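Local structure of seryl-tRNA synthetase, cytoplasmic (Candida albicans, 3QNE) at the interface of chains A and B. The protein attaches serine to tRNA(Ser) in two steps, first activating the amino acid with ATP to Ser-AMP and then transferring it to the acceptor end of the tRNA. Numbering follows the deposited sequence. Chains: chain A/B, Seryl-tRNA synthetase, cytoplasmic.

Contact 1: the interface of chains A and B. Residues chain A 210, 212-214, 217, 250, 253-254; chain B 171-173, 179.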
loop_
_atom_site.group_PDB
_atom_site.type_symbol
_atom_site.label_atom_id
_atom_site.label_comp_id
_atom_site.label_asym_id
_atom_site.label_seq_id
_atom_site.Cartn_x
_atom_site.Cartn_y
_atom_site.Cartn_z
ATOM N N PRO A 210 4.933 4.192 7.038
ATOM C CA PRO A 210 3.893 4.548 6.065
ATOM C C PRO A 210 4.436 4.207 4.702
ATOM O O PRO A 210 5.652 4.263 4.545
ATOM C CB PRO A 210 3.768 6.073 6.207
ATOM C CG PRO A 210 5.012 6.514 6.859
ATOM C CD PRO A 210 5.492 5.374 7.721
ATOM N N MET A 212 3.460 5.728 1.868
ATOM C CA MET A 212 3.505 6.925 1.041
ATOM C C MET A 212 4.516 7.883 1.643
ATOM O O MET A 212 4.682 7.934 2.859
ATOM C CB MET A 212 2.149 7.613 0.987
ATOM C CG MET A 212 1.090 6.817 0.261
ATOM S SD MET A 212 -0.413 7.766 0.123
ATOM C CE MET A 212 -1.488 6.531 -0.602
ATOM N N MET A 213 5.187 8.640 0.785
ATOM C CA MET A 213 6.173 9.616 1.223
ATOM C C MET A 213 6.045 10.877 0.400
ATOM O O MET A 213 5.818 10.809 -0.805
ATOM C CB MET A 213 7.591 9.069 1.020
ATOM C CG MET A 213 8.266 8.634 2.274
ATOM S SD MET A 213 9.940 8.067 1.966
ATOM C CE MET A 213 10.917 9.445 2.518
ATOM N N ASN A 214 6.225 12.023 1.045
ATOM C CA ASN A 214 6.279 13.286 0.323
ATOM C C ASN A 214 7.485 13.321 -0.591
ATOM O O ASN A 214 8.559 12.815 -0.256
ATOM C CB ASN A 214 6.330 14.476 1.285
ATOM C CG ASN A 214 4.981 14.764 1.932
ATOM O OD1 ASN A 214 3.927 14.567 1.323
ATOM N ND2 ASN A 214 5.011 15.248 3.165
ATOM N N VAL A 217 11.026 14.834 0.717
ATOM C CA VAL A 217 11.763 13.943 1.600
ATOM C C VAL A 217 12.332 12.747 0.842
ATOM O O VAL A 217 13.479 12.367 1.048
ATOM C CB VAL A 217 10.875 13.443 2.767
ATOM C CG1 VAL A 217 11.736 12.774 3.830
ATOM C CG2 VAL A 217 10.124 14.592 3.361
ATOM N N PRO A 250 11.415 5.631 4.019
ATOM C CA PRO A 250 10.889 6.470 5.114
ATOM C C PRO A 250 11.680 6.313 6.432
ATOM O O PRO A 250 11.833 7.259 7.203
ATOM C CB PRO A 250 9.425 5.989 5.270
ATOM C CG PRO A 250 9.430 4.518 4.733
ATOM C CD PRO A 250 10.452 4.610 3.563
ATOM N N ALA A 253 14.626 8.466 6.774
ATOM C CA ALA A 253 14.283 9.855 7.074
ATOM C C ALA A 253 13.681 10.035 8.476
ATOM O O ALA A 253 13.432 11.149 8.922
ATOM C CB ALA A 253 13.351 10.406 6.011
ATOM N N TYR A 254 13.486 8.935 9.189
ATOM C CA TYR A 254 12.849 8.981 10.508
ATOM C C TYR A 254 13.554 9.973 11.442
ATOM O O TYR A 254 12.904 10.734 12.163
ATOM C CB TYR A 254 12.875 7.585 11.119
ATOM C CG TYR A 254 12.080 7.356 12.399
ATOM C CD1 TYR A 254 10.687 7.288 12.389
ATOM C CD2 TYR A 254 12.736 7.137 13.609
ATOM C CE1 TYR A 254 9.966 7.019 13.566
ATOM C CE2 TYR A 254 12.028 6.858 14.777
ATOM C CZ TYR A 254 10.649 6.800 14.742
ATOM O OH TYR A 254 9.979 6.546 15.908
ATOM N N ARG B 171 5.966 14.547 9.296
ATOM C CA ARG B 171 7.081 15.111 8.546
ATOM C C ARG B 171 7.304 14.359 7.245
ATOM O O ARG B 171 7.571 14.965 6.218
ATOM C CB ARG B 171 8.369 15.082 9.357
ATOM C CG ARG B 171 9.504 15.841 8.677
ATOM C CD ARG B 171 10.687 16.053 9.632
ATOM N NE ARG B 171 10.962 14.870 10.450
ATOM C CZ ARG B 171 11.498 13.732 9.996
ATOM N NH1 ARG B 171 11.839 13.591 8.708
ATOM N NH2 ARG B 171 11.693 12.723 10.841
ATOM N N ILE B 172 7.192 13.031 7.301
ATOM C CA ILE B 172 7.513 12.206 6.151
ATOM C C ILE B 172 6.411 12.056 5.089
ATOM O O ILE B 172 6.706 11.999 3.887
ATOM C CB ILE B 172 8.072 10.846 6.634
ATOM C CG1 ILE B 172 9.543 11.064 7.045
ATOM C CG2 ILE B 172 7.954 9.808 5.554
ATOM C CD1 ILE B 172 10.042 10.200 8.178
ATOM N N VAL B 173 5.147 12.013 5.511
ATOM C CA VAL B 173 4.065 11.796 4.544
ATOM C C VAL B 173 2.920 12.800 4.659
ATOM O O VAL B 173 1.952 12.721 3.917
ATOM C CB VAL B 173 3.513 10.340 4.610
ATOM C CG1 VAL B 173 2.944 10.040 5.964
ATOM C CG2 VAL B 173 2.453 10.103 3.544
ATOM N N PHE B 179 4.108 6.457 12.022
ATOM C CA PHE B 179 4.732 5.136 12.113
ATOM C C PHE B 179 4.098 4.438 13.304
ATOM O O PHE B 179 3.718 5.102 14.263
ATOM C CB PHE B 179 6.210 5.271 12.446
ATOM C CG PHE B 179 7.054 5.845 11.337
ATOM C CD1 PHE B 179 7.975 5.037 10.674
ATOM C CD2 PHE B 179 6.957 7.193 10.989
ATOM C CE1 PHE B 179 8.795 5.568 9.657
ATOM C CE2 PHE B 179 7.765 7.739 9.978
ATOM C CZ PHE B 179 8.686 6.935 9.317
#

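Contact 2: the interface of chains A and B. Residues chain A 205-210, 251, 254; chain B 165, 178-182, 185.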
loop_
_atom_site.group_PDB
_atom_site.type_symbol
_atom_site.label_atom_id
_atom_site.label_comp_id
_atom_site.label_asym_id
_atom_site.label_seq_id
_atom_site.Cartn_x
_atom_site.Cartn_y
_atom_site.Cartn_z
ATOM N N VAL A 205 14.335 -2.197 17.245
ATOM C CA VAL A 205 13.012 -1.620 17.548
ATOM C C VAL A 205 12.062 -1.825 16.356
ATOM O O VAL A 205 12.351 -1.368 15.244
ATOM C CB VAL A 205 13.155 -0.112 17.835
ATOM C CG1 VAL A 205 11.774 0.558 18.025
ATOM C CG2 VAL A 205 14.042 0.102 19.078
ATOM N N PRO A 206 10.945 -2.543 16.565
ATOM C CA PRO A 206 9.992 -2.715 15.456
ATOM C C PRO A 206 9.436 -1.365 15.015
ATOM O O PRO A 206 9.047 -0.533 15.850
ATOM C CB PRO A 206 8.873 -3.568 16.072
ATOM C CG PRO A 206 9.575 -4.348 17.209
ATOM C CD PRO A 206 10.577 -3.335 17.756
ATOM N N LEU A 207 9.404 -1.148 13.709
ATOM C CA LEU A 207 8.938 0.127 13.178
ATOM C C LEU A 207 8.151 -0.127 11.906
ATOM O O LEU A 207 8.709 -0.599 10.932
ATOM C CB LEU A 207 10.134 1.021 12.883
ATOM C CG LEU A 207 9.889 2.521 12.735
ATOM C CD1 LEU A 207 9.150 3.101 13.961
ATOM C CD2 LEU A 207 11.220 3.200 12.529
ATOM N N GLN A 208 6.852 0.152 11.917
ATOM C CA GLN A 208 6.061 -0.040 10.708
ATOM C C GLN A 208 5.907 1.299 10.043
ATOM O O GLN A 208 5.359 2.238 10.630
ATOM C CB GLN A 208 4.683 -0.633 11.002
ATOM C CG GLN A 208 3.778 -0.672 9.763
ATOM C CD GLN A 208 2.517 -1.459 10.021
ATOM O OE1 GLN A 208 2.486 -2.303 10.910
ATOM N NE2 GLN A 208 1.475 -1.192 9.250
ATOM N N ALA A 209 6.424 1.391 8.824
ATOM C CA ALA A 209 6.504 2.669 8.126
ATOM C C ALA A 209 5.295 2.919 7.229
ATOM O O ALA A 209 4.714 1.981 6.697
ATOM C CB ALA A 209 7.808 2.736 7.285
ATOM N N PRO A 210 4.933 4.192 7.038
ATOM C CA PRO A 210 3.893 4.548 6.065
ATOM C C PRO A 210 4.436 4.207 4.702
ATOM O O PRO A 210 5.652 4.263 4.545
ATOM C CB PRO A 210 3.768 6.073 6.207
ATOM C CG PRO A 210 5.012 6.514 6.859
ATOM C CD PRO A 210 5.492 5.374 7.721
ATOM N N ILE A 251 12.201 5.122 6.691
ATOM C CA ILE A 251 12.908 4.929 7.944
ATOM C C ILE A 251 14.243 5.684 7.928
ATOM O O ILE A 251 14.694 6.203 8.954
ATOM C CB ILE A 251 13.097 3.434 8.283
ATOM C CG1 ILE A 251 11.721 2.789 8.589
ATOM C CG2 ILE A 251 14.051 3.324 9.500
ATOM C CD1 ILE A 251 11.768 1.250 8.853
ATOM N N TYR A 254 13.486 8.935 9.189
ATOM C CA TYR A 254 12.849 8.981 10.508
ATOM C C TYR A 254 13.554 9.973 11.442
ATOM O O TYR A 254 12.904 10.734 12.163
ATOM C CB TYR A 254 12.875 7.585 11.119
ATOM C CG TYR A 254 12.080 7.356 12.399
ATOM C CD1 TYR A 254 10.687 7.288 12.389
ATOM C CD2 TYR A 254 12.736 7.137 13.609
ATOM C CE1 TYR A 254 9.966 7.019 13.566
ATOM C CE2 TYR A 254 12.028 6.858 14.777
ATOM C CZ TYR A 254 10.649 6.800 14.742
ATOM O OH TYR A 254 9.979 6.546 15.908
ATOM N N ASP B 165 4.439 7.108 16.237
ATOM C CA ASP B 165 5.109 8.380 16.044
ATOM C C ASP B 165 4.370 9.257 15.042
ATOM O O ASP B 165 4.642 9.207 13.836
ATOM C CB ASP B 165 6.528 8.181 15.531
ATOM C CG ASP B 165 7.432 9.333 15.904
ATOM O OD1 ASP B 165 6.998 10.534 15.842
ATOM O OD2 ASP B 165 8.572 9.023 16.294
ATOM N N TYR B 178 1.814 8.518 10.130
ATOM C CA TYR B 178 2.291 7.910 11.370
ATOM C C TYR B 178 3.165 6.693 11.117
ATOM O O TYR B 178 2.998 5.989 10.108
ATOM C CB TYR B 178 1.097 7.519 12.277
ATOM C CG TYR B 178 0.226 6.411 11.698
ATOM C CD1 TYR B 178 0.408 5.094 12.079
ATOM C CD2 TYR B 178 -0.798 6.699 10.781
ATOM C CE1 TYR B 178 -0.393 4.062 11.550
ATOM C CE2 TYR B 178 -1.582 5.684 10.231
ATOM C CZ TYR B 178 -1.376 4.367 10.619
ATOM O OH TYR B 178 -2.151 3.357 10.082
ATOM N N PHE B 179 4.108 6.457 12.022
ATOM C CA PHE B 179 4.732 5.136 12.113
ATOM C C PHE B 179 4.098 4.438 13.304
ATOM O O PHE B 179 3.718 5.102 14.263
ATOM C CB PHE B 179 6.210 5.271 12.446
ATOM C CG PHE B 179 7.054 5.845 11.337
ATOM C CD1 PHE B 179 7.975 5.037 10.674
ATOM C CD2 PHE B 179 6.957 7.193 10.989
ATOM C CE1 PHE B 179 8.795 5.568 9.657
ATOM C CE2 PHE B 179 7.765 7.739 9.978
ATOM C CZ PHE B 179 8.686 6.935 9.317
ATOM N N LEU B 180 4.031 3.111 13.276
ATOM C CA LEU B 180 3.767 2.341 14.497
ATOM C C LEU B 180 5.131 1.922 15.040
ATOM O O LEU B 180 6.059 1.731 14.273
ATOM C CB LEU B 180 2.913 1.095 14.192
ATOM C CG LEU B 180 1.494 1.416 13.714
ATOM C CD1 LEU B 180 0.735 0.115 13.355
ATOM C CD2 LEU B 180 0.708 2.215 14.790
ATOM N N ARG B 181 5.260 1.798 16.359
ATOM C CA ARG B 181 6.562 1.546 16.967
ATOM C C ARG B 181 6.405 0.471 18.057
ATOM O O ARG B 181 5.413 0.463 18.775
ATOM C CB ARG B 181 7.109 2.890 17.539
ATOM C CG ARG B 181 8.521 2.867 18.140
ATOM C CD ARG B 181 8.935 4.241 18.866
ATOM N NE ARG B 181 10.275 4.074 19.449
ATOM C CZ ARG B 181 11.392 4.479 18.848
ATOM N NH1 ARG B 181 11.298 5.116 17.687
ATOM N NH2 ARG B 181 12.596 4.268 19.399
ATOM N N ASN B 182 7.361 -0.455 18.159
ATOM C CA ASN B 182 7.364 -1.484 19.203
ATOM C C ASN B 182 5.997 -2.133 19.421
ATOM O O ASN B 182 5.498 -2.799 18.506
ATOM C CB ASN B 182 7.968 -0.970 20.521
ATOM C CG ASN B 182 8.549 -2.093 21.370
ATOM O OD1 ASN B 182 8.710 -3.223 20.898
ATOM N ND2 ASN B 182 8.864 -1.788 22.627
ATOM N N VAL B 185 3.320 -1.926 16.856
ATOM C CA VAL B 185 3.457 -2.857 15.729
ATOM C C VAL B 185 2.918 -4.231 16.142
ATOM O O VAL B 185 2.139 -4.841 15.418
ATOM C CB VAL B 185 4.935 -2.989 15.270
ATOM C CG1 VAL B 185 5.082 -4.058 14.147
ATOM C CG2 VAL B 185 5.469 -1.625 14.788
HETATM O O HOH W 1 2.532 3.368 9.656
#

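Contact 3: the interface of chains A and B. Residues chain A 253-256, 258; chain B 168, 171.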
loop_
_atom_site.group_PDB
_atom_site.type_symbol
_atom_site.label_atom_id
_atom_site.label_comp_id
_atom_site.label_asym_id
_atom_site.label_seq_id
_atom_site.Cartn_x
_atom_site.Cartn_y
_atom_site.Cartn_z
ATOM N N ALA A 253 14.626 8.466 6.774
ATOM C CA ALA A 253 14.283 9.855 7.074
ATOM C C ALA A 253 13.681 10.035 8.476
ATOM O O ALA A 253 13.432 11.149 8.922
ATOM C CB ALA A 253 13.351 10.406 6.011
ATOM N N TYR A 254 13.486 8.935 9.189
ATOM C CA TYR A 254 12.849 8.981 10.508
ATOM C C TYR A 254 13.554 9.973 11.442
ATOM O O TYR A 254 12.904 10.734 12.163
ATOM C CB TYR A 254 12.875 7.585 11.119
ATOM C CG TYR A 254 12.080 7.356 12.399
ATOM C CD1 TYR A 254 10.687 7.288 12.389
ATOM C CD2 TYR A 254 12.736 7.137 13.609
ATOM C CE1 TYR A 254 9.966 7.019 13.566
ATOM C CE2 TYR A 254 12.028 6.858 14.777
ATOM C CZ TYR A 254 10.649 6.800 14.742
ATOM O OH TYR A 254 9.979 6.546 15.908
ATOM N N HIS A 255 14.882 9.969 11.427
ATOM C CA HIS A 255 15.635 10.862 12.311
ATOM C C HIS A 255 16.158 12.106 11.583
ATOM O O HIS A 255 17.090 12.752 12.069
ATOM C CB HIS A 255 16.803 10.119 12.968
ATOM C CG HIS A 255 16.382 9.106 13.986
ATOM N ND1 HIS A 255 15.779 9.458 15.178
ATOM C CD2 HIS A 255 16.477 7.753 13.995
ATOM C CE1 HIS A 255 15.512 8.363 15.871
ATOM N NE2 HIS A 255 15.919 7.316 15.175
ATOM N N ALA A 256 15.587 12.431 10.417
ATOM C CA ALA A 256 16.031 13.617 9.673
ATOM C C ALA A 256 16.017 14.817 10.614
ATOM O O ALA A 256 15.078 14.972 11.404
ATOM C CB ALA A 256 15.116 13.905 8.461
ATOM N N GLU A 258 17.728 15.500 13.177
ATOM C CA GLU A 258 17.990 15.193 14.582
ATOM C C GLU A 258 19.489 15.021 14.807
ATOM O O GLU A 258 20.268 14.958 13.862
ATOM C CB GLU A 258 17.201 13.951 15.033
ATOM C CG GLU A 258 15.682 14.199 14.991
ATOM C CD GLU A 258 14.856 12.964 15.345
ATOM O OE1 GLU A 258 15.345 12.097 16.087
ATOM O OE2 GLU A 258 13.710 12.869 14.881
ATOM N N ARG B 168 7.080 12.396 13.563
ATOM C CA ARG B 168 7.926 12.008 12.451
ATOM C C ARG B 168 7.061 11.530 11.258
ATOM O O ARG B 168 7.415 11.719 10.099
ATOM C CB ARG B 168 8.902 10.919 12.909
ATOM C CG ARG B 168 9.822 11.399 14.058
ATOM C CD ARG B 168 10.819 10.325 14.438
ATOM N NE ARG B 168 11.882 10.803 15.323
ATOM C CZ ARG B 168 11.898 10.611 16.638
ATOM N NH1 ARG B 168 10.895 9.960 17.223
ATOM N NH2 ARG B 168 12.924 11.048 17.370
ATOM N N ARG B 171 5.966 14.547 9.296
ATOM C CA ARG B 171 7.081 15.111 8.546
ATOM C C ARG B 171 7.304 14.359 7.245
ATOM O O ARG B 171 7.571 14.965 6.218
ATOM C CB ARG B 171 8.369 15.082 9.357
ATOM C CG ARG B 171 9.504 15.841 8.677
ATOM C CD ARG B 171 10.687 16.053 9.632
ATOM N NE ARG B 171 10.962 14.870 10.450
ATOM C CZ ARG B 171 11.498 13.732 9.996
ATOM N NH1 ARG B 171 11.839 13.591 8.708
ATOM N NH2 ARG B 171 11.693 12.723 10.841
#

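Contact 4: the interface of chains A and B. Residues chain A 212, 232-236, 243; chain B 232-235, 243.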
loop_
_atom_site.group_PDB
_atom_site.type_symbol
_atom_site.label_atom_id
_atom_site.label_comp_id
_atom_site.label_asym_id
_atom_site.label_seq_id
_atom_site.Cartn_x
_atom_site.Cartn_y
_atom_site.Cartn_z
ATOM N N MET A 212 3.460 5.728 1.868
ATOM C CA MET A 212 3.505 6.925 1.041
ATOM C C MET A 212 4.516 7.883 1.643
ATOM O O MET A 212 4.682 7.934 2.859
ATOM C CB MET A 212 2.149 7.613 0.987
ATOM C CG MET A 212 1.090 6.817 0.261
ATOM S SD MET A 212 -0.413 7.766 0.123
ATOM C CE MET A 212 -1.488 6.531 -0.602
ATOM N N TYR A 232 6.009 4.353 -7.984
ATOM C CA TYR A 232 4.681 4.765 -8.377
ATOM C C TYR A 232 4.417 6.134 -7.772
ATOM O O TYR A 232 4.752 6.383 -6.610
ATOM C CB TYR A 232 3.641 3.793 -7.820
ATOM C CG TYR A 232 3.622 2.422 -8.456
ATOM C CD1 TYR A 232 2.864 2.170 -9.595
ATOM C CD2 TYR A 232 4.341 1.374 -7.897
ATOM C CE1 TYR A 232 2.819 0.900 -10.170
ATOM C CE2 TYR A 232 4.306 0.103 -8.453
ATOM C CZ TYR A 232 3.543 -0.132 -9.579
ATOM O OH TYR A 232 3.531 -1.405 -10.112
ATOM N N LYS A 233 3.805 7.019 -8.543
ATOM C CA LYS A 233 3.318 8.270 -7.984
ATOM C C LYS A 233 1.845 8.151 -7.607
ATOM O O LYS A 233 1.061 7.494 -8.291
ATOM C CB LYS A 233 3.516 9.422 -8.971
ATOM C CG LYS A 233 4.895 9.457 -9.557
ATOM C CD LYS A 233 4.966 10.422 -10.726
ATOM C CE LYS A 233 4.649 11.830 -10.260
ATOM N NZ LYS A 233 5.581 12.212 -9.169
ATOM N N VAL A 234 1.487 8.795 -6.503
ATOM C CA VAL A 234 0.132 8.783 -5.992
ATOM C C VAL A 234 -0.474 10.158 -6.235
ATOM O O VAL A 234 0.147 11.171 -5.918
ATOM C CB VAL A 234 0.159 8.551 -4.466
ATOM C CG1 VAL A 234 -1.235 8.507 -3.917
ATOM C CG2 VAL A 234 0.917 7.263 -4.146
ATOM N N ILE A 235 -1.681 10.187 -6.784
ATOM C CA ILE A 235 -2.405 11.438 -7.008
ATOM C C ILE A 235 -3.462 11.613 -5.938
ATOM O O ILE A 235 -4.344 10.764 -5.763
ATOM C CB ILE A 235 -3.123 11.463 -8.357
ATOM C CG1 ILE A 235 -2.143 11.170 -9.487
ATOM C CG2 ILE A 235 -3.802 12.810 -8.561
ATOM C CD1 ILE A 235 -0.908 12.012 -9.425
ATOM N N ASP A 236 -3.373 12.728 -5.233
ATOM C CA ASP A 236 -4.267 13.026 -4.134
ATOM C C ASP A 236 -4.867 14.391 -4.428
ATOM O O ASP A 236 -4.351 15.408 -3.983
ATOM C CB ASP A 236 -3.464 13.043 -2.843
ATOM C CG ASP A 236 -4.263 13.521 -1.651
ATOM O OD1 ASP A 236 -5.501 13.693 -1.754
ATOM O OD2 ASP A 236 -3.625 13.724 -0.597
ATOM N N LEU A 243 4.725 6.126 -3.662
ATOM C CA LEU A 243 4.694 4.905 -2.888
ATOM C C LEU A 243 6.133 4.460 -2.707
ATOM O O LEU A 243 6.947 4.577 -3.626
ATOM C CB LEU A 243 3.902 3.822 -3.632
ATOM C CG LEU A 243 2.382 3.999 -3.669
ATOM C CD1 LEU A 243 1.752 2.889 -4.514
ATOM C CD2 LEU A 243 1.833 3.940 -2.265
ATOM N N TYR B 232 -7.203 7.160 -3.960
ATOM C CA TYR B 232 -5.969 7.665 -4.518
ATOM C C TYR B 232 -5.781 7.032 -5.888
ATOM O O TYR B 232 -6.018 5.834 -6.064
ATOM C CB TYR B 232 -4.786 7.255 -3.642
ATOM C CG TYR B 232 -4.697 7.946 -2.301
ATOM C CD1 TYR B 232 -4.039 9.165 -2.164
ATOM C CD2 TYR B 232 -5.246 7.363 -1.166
ATOM C CE1 TYR B 232 -3.927 9.794 -0.924
ATOM C CE2 TYR B 232 -5.143 7.971 0.076
ATOM C CZ TYR B 232 -4.480 9.177 0.195
ATOM O OH TYR B 232 -4.397 9.762 1.443
ATOM N N LYS B 233 -5.343 7.822 -6.854
ATOM C CA LYS B 233 -4.928 7.263 -8.131
ATOM C C LYS B 233 -3.419 7.040 -8.153
ATOM O O LYS B 233 -2.648 7.825 -7.601
ATOM C CB LYS B 233 -5.340 8.176 -9.287
ATOM C CG LYS B 233 -6.768 8.621 -9.198
ATOM C CD LYS B 233 -7.054 9.735 -10.187
ATOM C CE LYS B 233 -6.833 9.245 -11.604
ATOM N NZ LYS B 233 -7.681 8.052 -11.854
ATOM N N VAL B 234 -3.015 5.950 -8.795
ATOM C CA VAL B 234 -1.620 5.578 -8.907
ATOM C C VAL B 234 -1.182 5.822 -10.343
ATOM O O VAL B 234 -1.865 5.403 -11.277
ATOM C CB VAL B 234 -1.467 4.068 -8.626
ATOM C CG1 VAL B 234 -0.026 3.662 -8.708
ATOM C CG2 VAL B 234 -2.056 3.727 -7.256
ATOM N N ILE B 235 -0.047 6.486 -10.514
ATOM C CA ILE B 235 0.522 6.729 -11.840
ATOM C C ILE B 235 1.662 5.763 -12.089
ATOM O O ILE B 235 2.637 5.712 -11.330
ATOM C CB ILE B 235 1.092 8.141 -11.981
ATOM C CG1 ILE B 235 0.035 9.179 -11.624
ATOM C CG2 ILE B 235 1.609 8.354 -13.396
ATOM C CD1 ILE B 235 -1.266 8.959 -12.332
ATOM N N LEU B 243 -5.662 2.916 -5.719
ATOM C CA LEU B 243 -5.430 2.201 -4.483
ATOM C C LEU B 243 -6.791 1.896 -3.887
ATOM O O LEU B 243 -7.704 2.724 -3.949
ATOM C CB LEU B 243 -4.615 3.064 -3.512
ATOM C CG LEU B 243 -3.133 3.245 -3.845
ATOM C CD1 LEU B 243 -2.486 4.193 -2.834
ATOM C CD2 LEU B 243 -2.438 1.906 -3.799
HETATM O O HOH W 2 -3.274 12.170 1.475
#

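Contact 1: the interface of chains A and B
The C-terminal end of helix 166-173 of chain B lies against strand 212-214 and helix 248-254 of chain A, and the backbone N of A:Asn214 gives a nearly straight hydrogen bond (174° at H) to the carbonyl O of B:Ile172, 2.9 Å away. In this class II aminoacyl-tRNA synthetase, A:Pro210 is the conserved proline of motif 1, the dimer-forming motif. B:Ile172 loses more surface to the partner than any other residue here. CG2 of B:Ile172, anti to the backbone N, runs alongside A:Met213 and packs tightly on its CG, 3.5 Å away. The other branch carries CD1 to the carbonyl O atoms of A:Pro250 and A:Ala253. B:Val173 holds CG1 in the crowded position (chi1 61°), while CG2 packs on CB of A:Met212 at 3.6 Å. The ring of B:Phe179 is sandwiched. CD of A:Pro210 sits over one face of the B:Phe179 ring, 3.7 Å from its centroid. CD1 of A:Tyr254 lies over the opposite face, with the two rings edge-to-face and their planes 71° apart. B:Arg171, bent at chi3, brings NH1 (2.9 Å) and NH2 (3.0 Å) end-on to the carbonyl O of A:Ala253. That oxygen lies close to the guanidinium plane.

Contact 2: the interface of chains A and B
The phenol oxygen OH of A:Tyr254 is met by two polar groups of chain B. NH1 of B:Arg181 donates a short but bent hydrogen bond to OH of A:Tyr254, 2.6 Å long with 127° at H. OD2 of B:Asp165 lies 2.9 Å from OH of A:Tyr254, close enough for a hydrogen bond with the phenol as likely donor. The carboxylate stands steeply to the ring, 81° between planes. The carboxylate and the guanidinium, of opposite charge, may together polarise the phenol. B:Arg181 reaches it by an extended chain with CG anti to the backbone N (chi1 -176°), and CG1 of A:Val205 lies over one face of its guanidinium, toward the rim.

Strand 205-208 of chain A pairs antiparallel with strand 179-181 of chain B, joining the two subunits of this class II synthetase by a short intersubunit sheet. N of A:Gln208 donates to O of B:Leu180 (2.9 Å) from above the carbonyl plane. N of B:Leu180 returns a bond to O of A:Gln208 (3.1 Å), on a lone pair. Past the strand end, N of B:Asn182 donates to O of A:Pro206 (2.9 Å). The side chains of A:Gln208 and B:Leu180 run side by side. CG of A:Leu207 packs against CD1 of B:Phe179 (3.8 Å), the side chains crossing obliquely. A water joins O of A:Gln208 to O of B:Tyr178, 2.7 Å from the latter.

Contact 3: the interface of chains A and B
B:Arg168 and B:Arg171 bury the most surface here, both from helix 166-173 of chain B, set against the end of helix 248-254 and the loop after it in chain A. B:Arg168 runs extended from CG to NE, with CG beside the backbone N (chi1 -60°). CD of B:Arg168 sits over the centre of the A:Tyr254 ring, 3.4 Å from its centroid. The guanidinium then lies 26° from the ring plane. At its edge, on the side away from the ring, it forms a side-on salt bridge with the carboxylate of A:Glu258. NE of B:Arg168 lies 2.8 Å from OE2 of A:Glu258 and uses its syn lone pair. NH2 of B:Arg168 donates to OE1 of A:Glu258 at 2.9 Å, almost straight (168° at H), though from above the carboxylate plane.

A:Glu258 hides the next most surface. OE1 of A:Glu258 takes a second bond, from ND1 of A:His255 (2.8 Å), which comes from further above that plane. The histidine, one face on CD2 of A:Tyr254, may thus steady the acid. The carboxylate may favour a protonated imidazole, though the arginine would work against it. B:Arg171, anchored on the carbonyl of A:Ala253, has NH1 3.3 Å from CB of A:Ala256. NH2 of B:Arg171 lies 4.5 Å from OE2 of A:Glu258, so the acid may also feel this second positive charge. The site ties a helix of one subunit to a loop of the other by charge, helping to hold the homodimer together.

Contact 4: the interface of chains A and B
Strand 233-236 of one chain pairs antiparallel with the same strand of the other, A:Val234 opposite B:Val234, at the two-fold axis of this class II synthetase dimer. The inner bonds are short. N of A:Ile235 gives a nearly straight bond to O of B:Lys233 (2.7 Å, 173° at H), and its twin matches it. The outer ones are longer: N of A:Lys233 lies 3.3 Å from O of B:Ile235, on a lone pair of that oxygen.

The tight packing lies around A:Met212. The extended chain puts CE of A:Met212 over the centre of the B:Tyr232 ring face, 3.7 Å from the centroid. CE of A:Met212 also meets CD1 of B:Leu243 tip to tip at 3.4 Å. CG1 of A:Val234, anti to the backbone N (chi1 -179°), presses on CD1 of B:Tyr232 at 3.4 Å. Across the axis, CG1 of A:Ile235 touches CG1 of B:Ile235 at 3.6 Å as the two side chains cross obliquely.

The looser side is wet or mobile. A water at the ring edge bridges OH of B:Tyr232 (2.7 Å) and OD2 of A:Asp236. The side chains of A:Lys233 and B:Lys233 are poorly ordered. The pairing forms an antiparallel sheet across the subunits and would help set their register in the homodimer.

Contact 1 lies about 8 Å from contact 3 and 11 Å from contact 2, measured between the centres of their C-alpha atoms. A:Tyr254 belongs to all three. Contact 1 also shares A:Pro210 and B:Phe179 with contact 2, and A:Ala253 and B:Arg171 with contact 3. Contact 4 is about 14 Å from contact 1, linked through A:Met212, and 21 to 22 Å from contacts 2 and 3. Helix 166-173 of chain B serves contacts 1 and 3, and helix 248-254 of chain A reaches contacts 1, 2 and 3. By two-fold symmetry each contact has a twin. Together they hold the homodimer, across which the tRNA binds.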